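Local coordinates for putative pachytene checkpoint protein 2 (PDB 4XGU) that is an AAA+ ATPase of the PCH2 subfamily that probably remodels partner proteins and probably plays a key part in meiotic chromosome recombination, at residues Thr282-Ile287 against Val293-Thr298; Asp234-Leu239 against Val247-Asp252; Ser329-Ser334 against Glu370-Ile375. All coordinates share one frame; numbering follows the deposited sequence.

Interaction 1: Thr282-Ile287 against Val293-Thr298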
loop_
_atom_site.group_PDB
_atom_site.type_symbol
_atom_site.label_atom_id
_atom_site.label_comp_id
_atom_site.label_asym_id
_atom_site.label_seq_id
_atom_site.Cartn_x
_atom_site.Cartn_y
_atom_site.Cartn_z
ATOM N N THR B 282 -4.741 20.445 12.816
ATOM C CA THR B 282 -5.944 21.264 12.907
ATOM C C THR B 282 -5.996 21.976 14.255
ATOM O O THR B 282 -6.301 23.169 14.328
ATOM C CB THR B 282 -7.218 20.420 12.715
ATOM O OG1 THR B 282 -7.224 19.858 11.397
ATOM C CG2 THR B 282 -8.461 21.275 12.902
ATOM N N GLN B 283 -5.683 21.244 15.322
ATOM C CA GLN B 283 -5.657 21.821 16.661
ATOM C C GLN B 283 -4.513 22.816 16.807
ATOM O O GLN B 283 -4.624 23.791 17.552
ATOM C CB GLN B 283 -5.540 20.725 17.722
ATOM C CG GLN B 283 -6.808 19.923 17.905
ATOM C CD GLN B 283 -8.032 20.805 17.985
ATOM O OE1 GLN B 283 -8.177 21.603 18.911
ATOM N NE2 GLN B 283 -8.917 20.677 17.004
ATOM N N ILE B 284 -3.419 22.567 16.094
ATOM C CA ILE B 284 -2.310 23.514 16.047
ATOM C C ILE B 284 -2.776 24.815 15.406
ATOM O O ILE B 284 -2.486 25.901 15.904
ATOM C CB ILE B 284 -1.104 22.954 15.265
ATOM C CG1 ILE B 284 -0.368 21.902 16.091
ATOM C CG2 ILE B 284 -0.139 24.066 14.903
ATOM C CD1 ILE B 284 0.834 21.310 15.389
ATOM N N ASP B 285 -3.517 24.693 14.310
ATOM C CA ASP B 285 -4.015 25.854 13.580
ATOM C C ASP B 285 -4.961 26.718 14.408
ATOM O O ASP B 285 -4.930 27.946 14.314
ATOM C CB ASP B 285 -4.720 25.411 12.299
ATOM C CG ASP B 285 -3.760 25.230 11.142
ATOM O OD1 ASP B 285 -2.622 24.772 11.378
ATOM O OD2 ASP B 285 -4.142 25.557 9.998
ATOM N N ARG B 286 -5.805 26.077 15.210
ATOM C CA ARG B 286 -6.746 26.805 16.053
ATOM C C ARG B 286 -6.017 27.652 17.082
ATOM O O ARG B 286 -6.375 28.801 17.336
ATOM C CB ARG B 286 -7.696 25.841 16.765
ATOM C CG ARG B 286 -8.495 26.494 17.885
ATOM C CD ARG B 286 -9.736 25.693 18.232
ATOM N NE ARG B 286 -9.408 24.413 18.847
ATOM C CZ ARG B 286 -9.825 24.036 20.052
ATOM N NH1 ARG B 286 -10.591 24.844 20.773
ATOM N NH2 ARG B 286 -9.480 22.849 20.534
ATOM N N ILE B 287 -4.979 27.067 17.660
ATOM C CA ILE B 287 -4.258 27.671 18.767
ATOM C C ILE B 287 -3.429 28.896 18.357
ATOM O O ILE B 287 -3.449 29.925 19.039
ATOM C CB ILE B 287 -3.357 26.614 19.433
ATOM C CG1 ILE B 287 -4.210 25.674 20.285
ATOM C CG2 ILE B 287 -2.286 27.252 20.276
ATOM C CD1 ILE B 287 -3.450 25.008 21.403
ATOM N N VAL B 293 -0.581 33.670 22.345
ATOM C CA VAL B 293 -0.143 32.281 22.322
ATOM C C VAL B 293 1.122 32.128 21.486
ATOM O O VAL B 293 1.319 32.856 20.519
ATOM C CB VAL B 293 -1.249 31.364 21.766
ATOM C CG1 VAL B 293 -0.758 29.942 21.645
ATOM C CG2 VAL B 293 -2.475 31.419 22.656
ATOM N N LEU B 294 1.984 31.192 21.868
ATOM C CA LEU B 294 3.194 30.917 21.110
ATOM C C LEU B 294 3.541 29.435 21.189
ATOM O O LEU B 294 3.684 28.883 22.281
ATOM C CB LEU B 294 4.347 31.765 21.637
ATOM C CG LEU B 294 5.589 31.831 20.761
ATOM C CD1 LEU B 294 5.211 32.350 19.391
ATOM C CD2 LEU B 294 6.617 32.730 21.412
ATOM N N ILE B 295 3.676 28.785 20.037
ATOM C CA ILE B 295 3.943 27.349 20.026
ATOM C C ILE B 295 5.346 27.038 19.503
ATOM O O ILE B 295 5.777 27.568 18.477
ATOM C CB ILE B 295 2.885 26.592 19.196
ATOM C CG1 ILE B 295 2.830 27.117 17.767
ATOM C CG2 ILE B 295 1.511 26.757 19.820
ATOM C CD1 ILE B 295 1.627 26.620 16.991
ATOM N N LEU B 296 6.061 26.188 20.232
ATOM C CA LEU B 296 7.440 25.854 19.896
ATOM C C LEU B 296 7.597 24.358 19.650
ATOM O O LEU B 296 7.128 23.540 20.439
ATOM C CB LEU B 296 8.393 26.300 21.009
ATOM C CG LEU B 296 8.399 27.774 21.427
ATOM C CD1 LEU B 296 7.381 28.050 22.524
ATOM C CD2 LEU B 296 9.788 28.185 21.871
ATOM N N CYS B 297 8.263 24.008 18.555
ATOM C CA CYS B 297 8.448 22.610 18.185
ATOM C C CYS B 297 9.926 22.249 18.059
ATOM O O CYS B 297 10.748 23.081 17.675
ATOM C CB CYS B 297 7.727 22.312 16.869
ATOM S SG CYS B 297 5.964 22.699 16.880
ATOM N N THR B 298 10.257 21.006 18.385
ATOM C CA THR B 298 11.613 20.512 18.205
ATOM C C THR B 298 11.586 19.157 17.505
ATOM O O THR B 298 10.751 18.310 17.814
ATOM C CB THR B 298 12.366 20.397 19.551
ATOM O OG1 THR B 298 13.588 19.674 19.360
ATOM C CG2 THR B 298 11.523 19.671 20.580
#
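Ile287 sets its CG2 methyl against two side chains of strand 293-298, 3.4 Å from Val293 CG1 and 3.9 Å from Ile295 CG2. The methyl gets there because it stands opposite the backbone N about the first torsion, which leaves CG1 beside that N (chi1 -76°). The Val293 side chain crosses that of Ile287 at about a right angle, and also leans on the end of the helix segment, its CG1 lying 3.7 Å from Ile287 O. One turn earlier, Ile284 CG2 touches Ile295 CD1 at 3.7 Å. Ile295 can offer a different methyl to each isoleucine because its CG1 sits between N and the carbonyl carbon (chi1 57°): the extended branch ends at Ile284, while CG2 is left for Ile287. The segment axes are 9.8 Å apart and run at 142°, as expected where helix 275-288 leads back into strand 293-299. Together with the parallel neighbour 245-251 these elements form a beta-alpha-beta crossover of the AAA P-loop core. The alternating residues Leu294 and Leu296 serve the other face of the sheet, packing on helix 185-199. Around the interface, Leu174 touches both Ile284 and Ile295, and Phe233 and Ile236 of helix 228-241 adjoin Ile287. Arg286 binds that same neighbouring helix through salt bridges, NH1 to Asp237 and NH2 to Asp234.

Interaction 2: Asp234-Leu239 against Val247-Asp252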
loop_
_atom_site.group_PDB
_atom_site.type_symbol
_atom_site.label_atom_id
_atom_site.label_comp_id
_atom_site.label_asym_id
_atom_site.label_seq_id
_atom_site.Cartn_x
_atom_site.Cartn_y
_atom_site.Cartn_z
ATOM N N ASP B 234 -8.177 21.584 23.657
ATOM C CA ASP B 234 -9.347 22.338 24.102
ATOM C C ASP B 234 -9.085 23.008 25.448
ATOM O O ASP B 234 -9.603 24.091 25.725
ATOM C CB ASP B 234 -10.574 21.429 24.198
ATOM C CG ASP B 234 -11.329 21.328 22.885
ATOM O OD1 ASP B 234 -11.524 22.373 22.229
ATOM O OD2 ASP B 234 -11.724 20.204 22.510
ATOM N N GLN B 235 -8.280 22.357 26.281
ATOM C CA GLN B 235 -7.893 22.929 27.565
ATOM C C GLN B 235 -6.901 24.070 27.369
ATOM O O GLN B 235 -6.968 25.086 28.063
ATOM C CB GLN B 235 -7.292 21.861 28.478
ATOM C CG GLN B 235 -6.786 22.413 29.796
ATOM C CD GLN B 235 -6.507 21.333 30.816
ATOM O OE1 GLN B 235 -6.286 20.173 30.469
ATOM N NE2 GLN B 235 -6.526 21.709 32.090
ATOM N N ILE B 236 -5.980 23.896 26.425
ATOM C CA ILE B 236 -5.047 24.959 26.071
ATOM C C ILE B 236 -5.821 26.162 25.569
ATOM O O ILE B 236 -5.477 27.308 25.863
ATOM C CB ILE B 236 -4.048 24.527 24.981
ATOM C CG1 ILE B 236 -3.542 23.109 25.234
ATOM C CG2 ILE B 236 -2.892 25.516 24.899
ATOM C CD1 ILE B 236 -2.513 22.647 24.226
ATOM N N ASP B 237 -6.878 25.886 24.811
ATOM C CA ASP B 237 -7.713 26.932 24.241
ATOM C C ASP B 237 -8.352 27.773 25.341
ATOM O O ASP B 237 -8.331 29.001 25.271
ATOM C CB ASP B 237 -8.787 26.327 23.338
ATOM C CG ASP B 237 -9.412 27.349 22.410
ATOM O OD1 ASP B 237 -9.904 28.387 22.898
ATOM O OD2 ASP B 237 -9.403 27.119 21.183
ATOM N N GLU B 238 -8.913 27.112 26.351
ATOM C CA GLU B 238 -9.511 27.815 27.485
ATOM C C GLU B 238 -8.495 28.719 28.169
ATOM O O GLU B 238 -8.807 29.850 28.542
ATOM C CB GLU B 238 -10.087 26.827 28.500
ATOM C CG GLU B 238 -11.533 26.436 28.246
ATOM C CD GLU B 238 -12.222 25.943 29.504
ATOM O OE1 GLU B 238 -11.559 25.895 30.561
ATOM O OE2 GLU B 238 -13.426 25.610 29.438
ATOM N N LEU B 239 -7.277 28.212 28.327
ATOM C CA LEU B 239 -6.195 28.983 28.925
ATOM C C LEU B 239 -5.811 30.138 28.009
ATOM O O LEU B 239 -5.375 31.192 28.470
ATOM C CB LEU B 239 -4.989 28.085 29.197
ATOM C CG LEU B 239 -4.255 28.303 30.519
ATOM C CD1 LEU B 239 -5.244 28.351 31.670
ATOM C CD2 LEU B 239 -3.239 27.196 30.740
ATOM N N VAL B 247 0.463 32.004 26.691
ATOM C CA VAL B 247 0.679 30.573 26.850
ATOM C C VAL B 247 1.732 30.077 25.858
ATOM O O VAL B 247 1.798 30.526 24.712
ATOM C CB VAL B 247 -0.647 29.776 26.693
ATOM C CG1 VAL B 247 -1.803 30.551 27.314
ATOM C CG2 VAL B 247 -0.947 29.466 25.242
ATOM N N PHE B 248 2.586 29.177 26.329
ATOM C CA PHE B 248 3.618 28.585 25.493
ATOM C C PHE B 248 3.337 27.105 25.306
ATOM O O PHE B 248 3.078 26.392 26.273
ATOM C CB PHE B 248 5.003 28.777 26.112
ATOM C CG PHE B 248 5.506 30.188 26.059
ATOM C CD1 PHE B 248 5.205 31.085 27.071
ATOM C CD2 PHE B 248 6.294 30.616 25.005
ATOM C CE1 PHE B 248 5.673 32.388 27.028
ATOM C CE2 PHE B 248 6.766 31.915 24.954
ATOM C CZ PHE B 248 6.456 32.802 25.968
ATOM N N VAL B 249 3.388 26.639 24.065
ATOM C CA VAL B 249 3.192 25.222 23.809
ATOM C C VAL B 249 4.452 24.604 23.230
ATOM O O VAL B 249 4.859 24.927 22.114
ATOM C CB VAL B 249 2.016 24.975 22.857
ATOM C CG1 VAL B 249 1.885 23.491 22.557
ATOM C CG2 VAL B 249 0.729 25.519 23.456
ATOM N N LEU B 250 5.075 23.723 24.003
ATOM C CA LEU B 250 6.260 23.013 23.547
ATOM C C LEU B 250 5.891 21.605 23.095
ATOM O O LEU B 250 5.145 20.900 23.775
ATOM C CB LEU B 250 7.315 22.958 24.652
ATOM C CG LEU B 250 8.569 22.143 24.331
ATOM C CD1 LEU B 250 9.283 22.724 23.125
ATOM C CD2 LEU B 250 9.499 22.084 25.529
ATOM N N ILE B 251 6.410 21.205 21.940
ATOM C CA ILE B 251 6.155 19.875 21.400
ATOM C C ILE B 251 7.475 19.176 21.069
ATOM O O ILE B 251 8.215 19.611 20.188
ATOM C CB ILE B 251 5.264 19.947 20.146
ATOM C CG1 ILE B 251 3.923 20.598 20.492
ATOM C CG2 ILE B 251 5.049 18.562 19.561
ATOM C CD1 ILE B 251 3.129 21.049 19.293
ATOM N N ASP B 252 7.763 18.096 21.787
ATOM C CA ASP B 252 9.025 17.378 21.632
ATOM C C ASP B 252 8.886 16.168 20.715
ATOM O O ASP B 252 7.806 15.587 20.615
ATOM C CB ASP B 252 9.553 16.937 22.996
ATOM C CG ASP B 252 9.740 18.099 23.953
ATOM O OD1 ASP B 252 10.275 19.143 23.522
ATOM O OD2 ASP B 252 9.350 17.970 25.133
#
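Ile236 and Val249 meet methyl to methyl, CG2 to CG2 at 3.9 Å, with their side chains crossing at about a right angle. In Ile236 the CG2 branch lies opposite the backbone N, so it is this short arm that reaches the strand; it also lies 4.4 Å from Val247 CG2, a looser approach. Val247 turns its other methyl to the end of the helix segment, where CG1 rests 3.8 Å from Leu239 O and 4.4 Å from Leu239 CB. The contact is wholly apolar in its side chains and modest, burying 166 Å². Between segment axes 9.8 Å apart and inclined at 155°, it seats helix 228-241 on strand 245-251, the strand this helix precedes in the alpha/beta core of the AAA module. In the second shell, Val208 touches both Leu239 and Val247, and Leu210 touches Ile236, so strand 206-212 supports the contact from one flank. On the other flank Val293 and Ile295 adjoin Val247 and Val249. Asp237, whose CB points away from the strand, forms a salt bridge with Arg290. The strand ends at Ile251, and the next residue, Asp252, packs on Thr186 and is placed consistently with a Walker B aspartate, its carbonyl O accepting from Asn213 ND2.

Interaction 3: Ser329-Ser334 against Glu370-Ile375. With ADP (adenosine-5'-diphosphate), chain H.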
loop_
_atom_site.group_PDB
_atom_site.type_symbol
_atom_site.label_atom_id
_atom_site.label_comp_id
_atom_site.label_asym_id
_atom_site.label_seq_id
_atom_site.Cartn_x
_atom_site.Cartn_y
_atom_site.Cartn_z
ATOM N N SER B 329 34.370 25.088 25.393
ATOM C CA SER B 329 33.598 25.948 26.280
ATOM C C SER B 329 32.800 25.135 27.292
ATOM O O SER B 329 32.698 25.508 28.459
ATOM C CB SER B 329 32.657 26.838 25.466
ATOM O OG SER B 329 33.364 27.542 24.461
ATOM N N MET B 330 32.241 24.019 26.839
ATOM C CA MET B 330 31.487 23.137 27.717
ATOM C C MET B 330 32.403 22.448 28.720
ATOM O O MET B 330 32.092 22.371 29.909
ATOM C CB MET B 330 30.727 22.092 26.904
ATOM C CG MET B 330 29.747 22.677 25.910
ATOM S SD MET B 330 28.945 21.388 24.949
ATOM C CE MET B 330 27.886 22.364 23.888
ATOM N N LEU B 331 33.532 21.946 28.230
ATOM C CA LEU B 331 34.501 21.266 29.077
ATOM C C LEU B 331 35.060 22.206 30.135
ATOM O O LEU B 331 35.230 21.818 31.290
ATOM C CB LEU B 331 35.636 20.686 28.235
ATOM C CG LEU B 331 35.243 19.584 27.251
ATOM C CD1 LEU B 331 36.473 19.040 26.543
ATOM C CD2 LEU B 331 34.503 18.472 27.969
ATOM N N LYS B 332 35.342 23.442 29.738
ATOM C CA LYS B 332 35.855 24.445 30.665
ATOM C C LYS B 332 34.810 24.772 31.726
ATOM O O LYS B 332 35.132 24.909 32.903
ATOM C CB LYS B 332 36.270 25.714 29.915
ATOM C CG LYS B 332 36.943 26.766 30.787
ATOM C CD LYS B 332 36.066 27.998 30.958
ATOM C CE LYS B 332 36.733 29.030 31.858
ATOM N NZ LYS B 332 35.896 30.252 32.022
ATOM N N SER B 333 33.556 24.883 31.299
ATOM C CA SER B 333 32.455 25.180 32.209
ATOM C C SER B 333 32.237 24.051 33.209
ATOM O O SER B 333 31.867 24.293 34.355
ATOM C CB SER B 333 31.170 25.436 31.427
ATOM O OG SER B 333 31.361 26.455 30.464
ATOM N N SER B 334 32.464 22.818 32.768
ATOM C CA SER B 334 32.332 21.661 33.644
ATOM C C SER B 334 33.398 21.687 34.734
ATOM O O SER B 334 33.098 21.493 35.913
ATOM C CB SER B 334 32.428 20.359 32.844
ATOM O OG SER B 334 31.363 20.243 31.918
ATOM N N GLU B 370 45.434 25.034 26.133
ATOM C CA GLU B 370 45.746 24.318 24.899
ATOM C C GLU B 370 45.522 22.812 25.041
ATOM O O GLU B 370 44.977 22.174 24.138
ATOM C CB GLU B 370 47.192 24.596 24.474
ATOM C CG GLU B 370 47.599 23.940 23.161
ATOM C CD GLU B 370 46.894 24.541 21.958
ATOM O OE1 GLU B 370 46.445 25.703 22.045
ATOM O OE2 GLU B 370 46.788 23.848 20.922
ATOM N N ILE B 371 45.945 22.249 26.170
ATOM C CA ILE B 371 45.766 20.821 26.424
ATOM C C ILE B 371 44.283 20.469 26.456
ATOM O O ILE B 371 43.866 19.449 25.905
ATOM C CB ILE B 371 46.427 20.385 27.749
ATOM C CG1 ILE B 371 47.946 20.512 27.662
ATOM C CG2 ILE B 371 46.079 18.945 28.072
ATOM C CD1 ILE B 371 48.645 20.324 28.988
ATOM N N LEU B 372 43.490 21.324 27.093
ATOM C CA LEU B 372 42.046 21.127 27.164
ATOM C C LEU B 372 41.412 21.244 25.782
ATOM O O LEU B 372 40.477 20.515 25.456
ATOM C CB LEU B 372 41.411 22.135 28.124
ATOM C CG LEU B 372 39.892 22.049 28.293
ATOM C CD1 LEU B 372 39.480 20.652 28.723
ATOM C CD2 LEU B 372 39.407 23.084 29.295
ATOM N N PHE B 373 41.930 22.164 24.974
ATOM C CA PHE B 373 41.462 22.320 23.601
ATOM C C PHE B 373 41.768 21.069 22.787
ATOM O O PHE B 373 40.991 20.676 21.913
ATOM C CB PHE B 373 42.105 23.542 22.943
ATOM C CG PHE B 373 41.573 23.840 21.570
ATOM C CD1 PHE B 373 42.170 23.295 20.443
ATOM C CD2 PHE B 373 40.472 24.661 21.405
ATOM C CE1 PHE B 373 41.676 23.567 19.182
ATOM C CE2 PHE B 373 39.977 24.938 20.148
ATOM C CZ PHE B 373 40.578 24.391 19.035
ATOM N N LYS B 374 42.911 20.454 23.078
ATOM C CA LYS B 374 43.329 19.231 22.405
ATOM C C LYS B 374 42.352 18.105 22.723
ATOM O O LYS B 374 42.076 17.252 21.880
ATOM C CB LYS B 374 44.754 18.853 22.822
ATOM C CG LYS B 374 45.502 17.972 21.828
ATOM C CD LYS B 374 45.386 16.495 22.174
ATOM C CE LYS B 374 46.273 15.655 21.272
ATOM N NZ LYS B 374 45.878 15.776 19.840
ATOM N N ILE B 375 41.828 18.115 23.946
ATOM C CA ILE B 375 40.811 17.155 24.354
ATOM C C ILE B 375 39.539 17.373 23.545
ATOM O O ILE B 375 38.902 16.418 23.097
ATOM C CB ILE B 375 40.495 17.267 25.859
ATOM C CG1 ILE B 375 41.735 16.928 26.690
ATOM C CG2 ILE B 375 39.341 16.351 26.240
ATOM C CD1 ILE B 375 41.496 16.976 28.180
HETATM P PB ADP H . 17.379 17.970 22.745
HETATM O O1B ADP H . 18.361 18.245 21.634
HETATM O O2B ADP H . 16.259 18.977 22.831
HETATM O O3B ADP H . 16.923 16.530 22.831
HETATM P PA ADP H . 17.597 18.783 25.443
HETATM O O1A ADP H . 17.241 20.233 25.219
HETATM O O2A ADP H . 16.543 17.805 25.910
HETATM O O3A ADP H . 18.253 18.208 24.083
HETATM O "O5'" ADP H . 18.796 18.755 26.516
HETATM C "C5'" ADP H . 20.049 18.143 26.228
HETATM C "C4'" ADP H . 20.941 18.259 27.457
HETATM O "O4'" ADP H . 22.310 18.326 27.050
HETATM C "C3'" ADP H . 20.638 19.521 28.249
HETATM O "O3'" ADP H . 20.018 19.187 29.494
HETATM C "C2'" ADP H . 21.976 20.191 28.487
HETATM O "O2'" ADP H . 22.366 20.020 29.853
HETATM C "C1'" ADP H . 22.965 19.482 27.577
HETATM N N9 ADP H . 23.291 20.373 26.435
HETATM C C8 ADP H . 22.960 20.136 25.151
HETATM N N7 ADP H . 23.391 21.129 24.333
HETATM C C5 ADP H . 24.018 22.034 25.103
HETATM C C6 ADP H . 24.706 23.323 24.875
HETATM N N6 ADP H . 24.807 23.842 23.629
HETATM N N1 ADP H . 25.228 23.956 25.948
HETATM C C2 ADP H . 25.130 23.442 27.190
HETATM N N3 ADP H . 24.519 22.276 27.472
HETATM C C4 ADP H . 23.953 21.534 26.488
#
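Leu331 and Leu372 cross aslant, and Leu372 CD1 fits against both the root and the tip of its partner, 3.9 Å from Leu331 CB and 4.0 Å from Leu331 CD1. The fork of Leu372 spans two neighbouring residues: its second methyl, CD2, comes to 4.0 Å from Lys332 CA. Its CG stands opposite the backbone N (chi1 180°), which extends both methyls to the facing helix. Ile375, one turn on, meets the same Leu331 CD1 methyl with its CG2, at 3.9 Å. Lys332 takes part through its CA and CB; the rest of its chain bends off and carries NZ to a salt bridge with Asp357. The segment axes pass 9.9 Å apart at a crossing angle of 121°, and the patch buries 157 Å². Met409 of helix 405-420 touches Leu372 and Ile375, while Ile387 of helix 384-397 touches Leu331. On another side of helix 324-340 the extended Met330 side chain reaches the nucleotide, its CE lying 3.4 Å from N6 of ADP at the amino end of the adenine. Ser333 OG and Ser334 OG each fold back to the carbonyl four residues earlier, Ser329 O and Met330 O, on the face opposite that used by their own backbone N. Ser333 also packs on Ile168 of the second subunit. Both helices belong to the small, helical AAA+ lid, here with one helix contributing to both the lid core and the adenine pocket.

Overall arrangement
From the N terminus, the chain first closes interaction 2, where segment 234-239 of helix 228-241 meets segment 247-252 after seven intervening residues. Interaction 1 follows with a still shorter closure of five residues, and interaction 3 spans 35 residues between two lid helices. The three come in series, with none nested or crossing. Interactions 1 and 2 have centres 8 Å apart and seat adjacent helices on neighbouring strands of one sheet; Leu296 N probably donates to Val249 O between those strands. Interaction 3 lies on the opposite side of the chain's centre, its centre about 39 and 40 Å from theirs, and belongs to the C-terminal lid.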